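Local coordinates for protein hypothetical bacterial 6-phosphogluconolactonase (Bacteroides fragilis, PDB 3SCY) that is a putative 6-phosphogluconolactonase that would hydrolyse 6-phosphogluconolactone to 6-phosphogluconate in the pentose phosphate pathway, at residues 97-111 against 114-127. Numbering follows the deposited sequence.
Sequences TMGADPCYLTTNGKN and TANYSGGSITVFPI
A buried chain of polar side chains on one face of a sheet ties Thr97 to the strands beside it: Thr123 OG1 donates to Thr97 O at 2.7 Å, on a lone pair in the carbonyl plane, and itself accepts from Asn116 ND2. The sheet is one four-stranded antiparallel blade of the seven-bladed propeller, with 102-107 as its first strand, and the loop 97-101 enters it from the preceding blade. Asn116 also donates from ND2 to Ser121 OG, both acceptors lying in its amide plane, while OD1 accepts from Thr114 OG1 at 2.8 Å. All these bonds together fix the flip of the amide, whose OD1 also lies 3.5 Å from Pro102 CB.

Next to this group, Ala100 O receives Gly119 N and, weakly, Ser118 N, and the backbones close to 4.2 Å between the CA atoms of Gly99 and Gly119. Further along, Cys103 N donates to Ala115 O, and Ala115 N to Tyr104 O. Thr97 CG2 meets the Phe125 ring at its edge, 3.8 Å from CZ, and Val77 of the preceding blade packs against both. At the hairpin turn, an ST turn at Thr107 and an Asx turn at Asn108 shape the backbone, and Ile127 N bonds to Lys110 O. Tyr117 reaches away to Arg151 and stacks on His156. Beside it, Ser118 OG, turned next to its own backbone N (chi1 -64°), donates to the anti lone pair of Asp101 OD2 at 2.5 Å.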
loop_
_atom_site.group_PDB
_atom_site.type_symbol
_atom_site.label_atom_id
_atom_site.label_comp_id
_atom_site.label_asym_id
_atom_site.label_seq_id
_atom_site.Cartn_x
_atom_site.Cartn_y
_atom_site.Cartn_z
ATOM N N THR A 97 -13.668 9.451 8.352
ATOM C CA THR A 97 -12.536 10.170 7.774
ATOM C C THR A 97 -12.905 11.583 7.384
ATOM O O THR A 97 -12.005 12.395 7.211
ATOM C CB THR A 97 -12.036 9.453 6.522
ATOM O OG1 THR A 97 -13.118 9.279 5.611
ATOM C CG2 THR A 97 -11.416 8.138 6.835
HETATM N N MSE A 98 -14.206 11.832 7.085
HETATM C CA MSE A 98 -14.701 13.125 6.600
HETATM C C MSE A 98 -13.983 13.474 5.271
HETATM O O MSE A 98 -13.734 14.632 4.944
HETATM C CB MSE A 98 -14.582 14.204 7.667
HETATM C CG MSE A 98 -15.667 14.024 8.743
HETATM SE SE MSE A 98 -15.233 14.906 10.356
HETATM C CE MSE A 98 -13.790 13.816 10.920
ATOM N N GLY A 99 -13.717 12.421 4.507
ATOM C CA GLY A 99 -13.072 12.472 3.206
ATOM C C GLY A 99 -13.401 11.176 2.508
ATOM O O GLY A 99 -13.124 10.098 3.032
ATOM N N ALA A 100 -14.062 11.282 1.363
ATOM C CA ALA A 100 -14.560 10.123 0.641
ATOM C C ALA A 100 -13.473 9.229 0.081
ATOM O O ALA A 100 -12.404 9.689 -0.324
ATOM C CB ALA A 100 -15.473 10.571 -0.476
ATOM N N ASP A 101 -13.783 7.933 0.070
ATOM C CA ASP A 101 -12.995 6.821 -0.456
ATOM C C ASP A 101 -11.566 6.718 0.119
ATOM O O ASP A 101 -10.582 6.681 -0.639
ATOM C CB ASP A 101 -12.989 6.807 -1.994
ATOM C CG ASP A 101 -14.349 6.443 -2.568
ATOM O OD1 ASP A 101 -15.043 5.587 -1.969
ATOM O OD2 ASP A 101 -14.730 7.030 -3.596
ATOM N N PRO A 102 -11.445 6.562 1.453
ATOM C CA PRO A 102 -10.112 6.310 2.041
ATOM C C PRO A 102 -9.590 5.026 1.424
ATOM O O PRO A 102 -10.321 4.040 1.371
ATOM C CB PRO A 102 -10.392 6.235 3.546
ATOM C CG PRO A 102 -11.859 5.789 3.622
ATOM C CD PRO A 102 -12.516 6.500 2.475
ATOM N N CYS A 103 -8.354 5.055 0.856
ATOM C CA CYS A 103 -7.892 3.907 0.073
ATOM C C CYS A 103 -6.494 3.450 0.447
ATOM O O CYS A 103 -5.958 2.521 -0.176
ATOM C CB CYS A 103 -7.949 4.264 -1.409
ATOM S SG CYS A 103 -6.810 5.601 -1.868
ATOM N N TYR A 104 -5.894 4.088 1.437
ATOM C CA TYR A 104 -4.554 3.782 1.920
ATOM C C TYR A 104 -4.432 4.302 3.320
ATOM O O TYR A 104 -5.051 5.331 3.630
ATOM C CB TYR A 104 -3.468 4.442 1.041
ATOM C CG TYR A 104 -2.102 3.781 1.157
ATOM C CD1 TYR A 104 -1.200 4.154 2.157
ATOM C CD2 TYR A 104 -1.671 2.876 0.203
ATOM C CE1 TYR A 104 0.070 3.576 2.248
ATOM C CE2 TYR A 104 -0.393 2.315 0.258
ATOM C CZ TYR A 104 0.465 2.651 1.293
ATOM O OH TYR A 104 1.736 2.127 1.307
ATOM N N LEU A 105 -3.612 3.679 4.149
ATOM C CA LEU A 105 -3.384 4.258 5.472
ATOM C C LEU A 105 -1.987 3.903 5.973
ATOM O O LEU A 105 -1.355 2.938 5.491
ATOM C CB LEU A 105 -4.521 3.922 6.485
ATOM C CG LEU A 105 -4.599 2.536 7.122
ATOM C CD1 LEU A 105 -5.824 2.453 8.030
ATOM C CD2 LEU A 105 -4.705 1.398 6.093
ATOM N N THR A 106 -1.445 4.744 6.873
ATOM C CA THR A 106 -0.137 4.480 7.456
ATOM C C THR A 106 -0.184 4.862 8.933
ATOM O O THR A 106 -1.165 5.451 9.377
ATOM C CB THR A 106 1.008 5.178 6.700
ATOM O OG1 THR A 106 2.222 4.531 7.106
ATOM C CG2 THR A 106 1.074 6.686 6.974
ATOM N N THR A 107 0.830 4.462 9.700
ATOM C CA THR A 107 0.874 4.769 11.120
ATOM C C THR A 107 2.295 5.026 11.557
ATOM O O THR A 107 3.254 4.491 10.961
ATOM C CB THR A 107 0.284 3.584 11.948
ATOM O OG1 THR A 107 0.173 3.974 13.335
ATOM C CG2 THR A 107 1.143 2.287 11.874
ATOM N N ASN A 108 2.435 5.776 12.671
ATOM C CA ASN A 108 3.725 5.873 13.345
ATOM C C ASN A 108 3.562 5.333 14.780
ATOM O O ASN A 108 4.427 5.574 15.603
ATOM C CB ASN A 108 4.280 7.301 13.339
ATOM C CG ASN A 108 3.548 8.241 14.263
ATOM O OD1 ASN A 108 2.381 8.019 14.598
ATOM N ND2 ASN A 108 4.257 9.255 14.763
ATOM N N GLY A 109 2.433 4.677 15.079
ATOM C CA GLY A 109 2.162 4.136 16.415
ATOM C C GLY A 109 1.434 5.116 17.318
ATOM O O GLY A 109 0.845 4.718 18.343
ATOM N N LYS A 110 1.478 6.423 16.958
ATOM C CA LYS A 110 0.803 7.485 17.710
ATOM C C LYS A 110 -0.392 8.042 16.943
ATOM O O LYS A 110 -1.322 8.552 17.538
ATOM C CB LYS A 110 1.768 8.629 18.045
ATOM C CG LYS A 110 2.896 8.213 18.971
ATOM C CD LYS A 110 3.861 9.368 19.205
ATOM C CE LYS A 110 4.921 9.030 20.233
ATOM N NZ LYS A 110 5.884 8.021 19.721
ATOM N N ASN A 111 -0.360 7.957 15.610
ATOM C CA ASN A 111 -1.408 8.435 14.733
ATOM C C ASN A 111 -1.556 7.524 13.559
ATOM O O ASN A 111 -0.577 6.904 13.128
ATOM C CB ASN A 111 -1.046 9.839 14.178
ATOM C CG ASN A 111 -0.914 10.855 15.276
ATOM O OD1 ASN A 111 -1.907 11.398 15.733
ATOM N ND2 ASN A 111 0.320 11.119 15.732
ATOM N N THR A 114 -4.858 8.576 6.695
ATOM C CA THR A 114 -5.480 8.007 5.502
ATOM C C THR A 114 -5.239 8.871 4.273
ATOM O O THR A 114 -5.190 10.108 4.370
ATOM C CB THR A 114 -7.007 7.820 5.669
ATOM O OG1 THR A 114 -7.645 9.086 5.808
ATOM C CG2 THR A 114 -7.363 6.926 6.823
ATOM N N ALA A 115 -5.291 8.230 3.100
ATOM C CA ALA A 115 -5.336 8.893 1.805
ATOM C C ALA A 115 -6.767 8.776 1.313
ATOM O O ALA A 115 -7.240 7.657 1.053
ATOM C CB ALA A 115 -4.366 8.244 0.831
ATOM N N ASN A 116 -7.475 9.914 1.177
ATOM C CA ASN A 116 -8.879 9.881 0.774
ATOM C C ASN A 116 -8.952 10.196 -0.702
ATOM O O ASN A 116 -8.727 11.334 -1.122
ATOM C CB ASN A 116 -9.728 10.842 1.621
ATOM C CG ASN A 116 -9.487 10.668 3.097
ATOM O OD1 ASN A 116 -9.290 9.547 3.597
ATOM N ND2 ASN A 116 -9.431 11.778 3.806
ATOM N N TYR A 117 -9.227 9.149 -1.494
ATOM C CA TYR A 117 -9.205 9.243 -2.951
ATOM C C TYR A 117 -10.218 10.229 -3.498
ATOM O O TYR A 117 -9.886 11.071 -4.338
ATOM C CB TYR A 117 -9.432 7.856 -3.581
ATOM C CG TYR A 117 -9.308 7.862 -5.084
ATOM C CD1 TYR A 117 -8.068 7.716 -5.700
ATOM C CD2 TYR A 117 -10.418 8.103 -5.893
ATOM C CE1 TYR A 117 -7.943 7.743 -7.084
ATOM C CE2 TYR A 117 -10.303 8.137 -7.282
ATOM C CZ TYR A 117 -9.060 7.954 -7.868
ATOM O OH TYR A 117 -8.926 7.977 -9.236
ATOM N N SER A 118 -11.464 10.097 -3.079
ATOM C CA SER A 118 -12.513 10.946 -3.640
ATOM C C SER A 118 -12.667 12.257 -2.875
ATOM O O SER A 118 -13.125 13.250 -3.444
ATOM C CB SER A 118 -13.826 10.185 -3.713
ATOM O OG SER A 118 -13.669 9.095 -4.614
ATOM N N GLY A 119 -12.229 12.271 -1.622
ATOM C CA GLY A 119 -12.225 13.482 -0.818
ATOM C C GLY A 119 -11.086 14.404 -1.218
ATOM O O GLY A 119 -11.123 15.581 -0.883
ATOM N N GLY A 120 -10.046 13.854 -1.885
ATOM C CA GLY A 120 -8.852 14.608 -2.282
ATOM C C GLY A 120 -8.256 15.267 -1.054
ATOM O O GLY A 120 -8.051 16.479 -1.008
ATOM N N SER A 121 -8.064 14.462 -0.010
ATOM C CA SER A 121 -7.617 14.921 1.284
ATOM C C SER A 121 -6.920 13.784 2.002
ATOM O O SER A 121 -6.923 12.632 1.532
ATOM C CB SER A 121 -8.821 15.391 2.109
ATOM O OG SER A 121 -9.747 14.328 2.288
ATOM N N ILE A 122 -6.356 14.105 3.177
ATOM C CA ILE A 122 -5.771 13.133 4.075
ATOM C C ILE A 122 -6.330 13.405 5.468
ATOM O O ILE A 122 -6.615 14.564 5.827
ATOM C CB ILE A 122 -4.222 13.077 4.071
ATOM C CG1 ILE A 122 -3.603 14.412 4.545
ATOM C CG2 ILE A 122 -3.710 12.653 2.689
ATOM C CD1 ILE A 122 -2.055 14.341 4.698
ATOM N N THR A 123 -6.574 12.338 6.213
ATOM C CA THR A 123 -7.142 12.460 7.559
ATOM C C THR A 123 -6.173 11.871 8.581
ATOM O O THR A 123 -5.627 10.790 8.370
ATOM C CB THR A 123 -8.531 11.770 7.639
ATOM O OG1 THR A 123 -9.376 12.326 6.642
ATOM C CG2 THR A 123 -9.207 11.982 9.011
ATOM N N VAL A 124 -5.998 12.568 9.714
ATOM C CA VAL A 124 -5.146 12.126 10.812
ATOM C C VAL A 124 -6.035 11.719 11.976
ATOM O O VAL A 124 -6.939 12.494 12.336
ATOM C CB VAL A 124 -4.175 13.280 11.249
ATOM C CG1 VAL A 124 -3.294 12.868 12.423
ATOM C CG2 VAL A 124 -3.317 13.743 10.072
ATOM N N PHE A 125 -5.750 10.543 12.573
ATOM C CA PHE A 125 -6.437 10.081 13.776
ATOM C C PHE A 125 -5.420 9.767 14.850
ATOM O O PHE A 125 -4.575 8.902 14.613
ATOM C CB PHE A 125 -7.266 8.796 13.527
ATOM C CG PHE A 125 -8.291 8.820 12.427
ATOM C CD1 PHE A 125 -7.924 8.550 11.115
ATOM C CD2 PHE A 125 -9.631 9.053 12.708
ATOM C CE1 PHE A 125 -8.871 8.527 10.098
ATOM C CE2 PHE A 125 -10.572 9.080 11.684
ATOM C CZ PHE A 125 -10.192 8.804 10.381
ATOM N N PRO A 126 -5.523 10.348 16.061
ATOM C CA PRO A 126 -4.649 9.899 17.149
ATOM C C PRO A 126 -5.049 8.478 17.562
ATOM O O PRO A 126 -6.235 8.124 17.502
ATOM C CB PRO A 126 -4.936 10.887 18.297
ATOM C CG PRO A 126 -5.720 12.033 17.659
ATOM C CD PRO A 126 -6.473 11.387 16.511
ATOM N N ILE A 127 -4.084 7.693 18.002
ATOM C CA ILE A 127 -4.347 6.336 18.495
ATOM C C ILE A 127 -4.398 6.419 20.018
ATOM O O ILE A 127 -3.479 6.974 20.640
ATOM C CB ILE A 127 -3.277 5.330 18.031
ATOM C CG1 ILE A 127 -3.260 5.211 16.487
ATOM C CG2 ILE A 127 -3.555 3.946 18.660
ATOM C CD1 ILE A 127 -2.061 4.464 15.901
HETATM O O HOH W 1 -12.049 15.704 2.822
HETATM O O HOH W 2 -1.460 8.767 20.233
#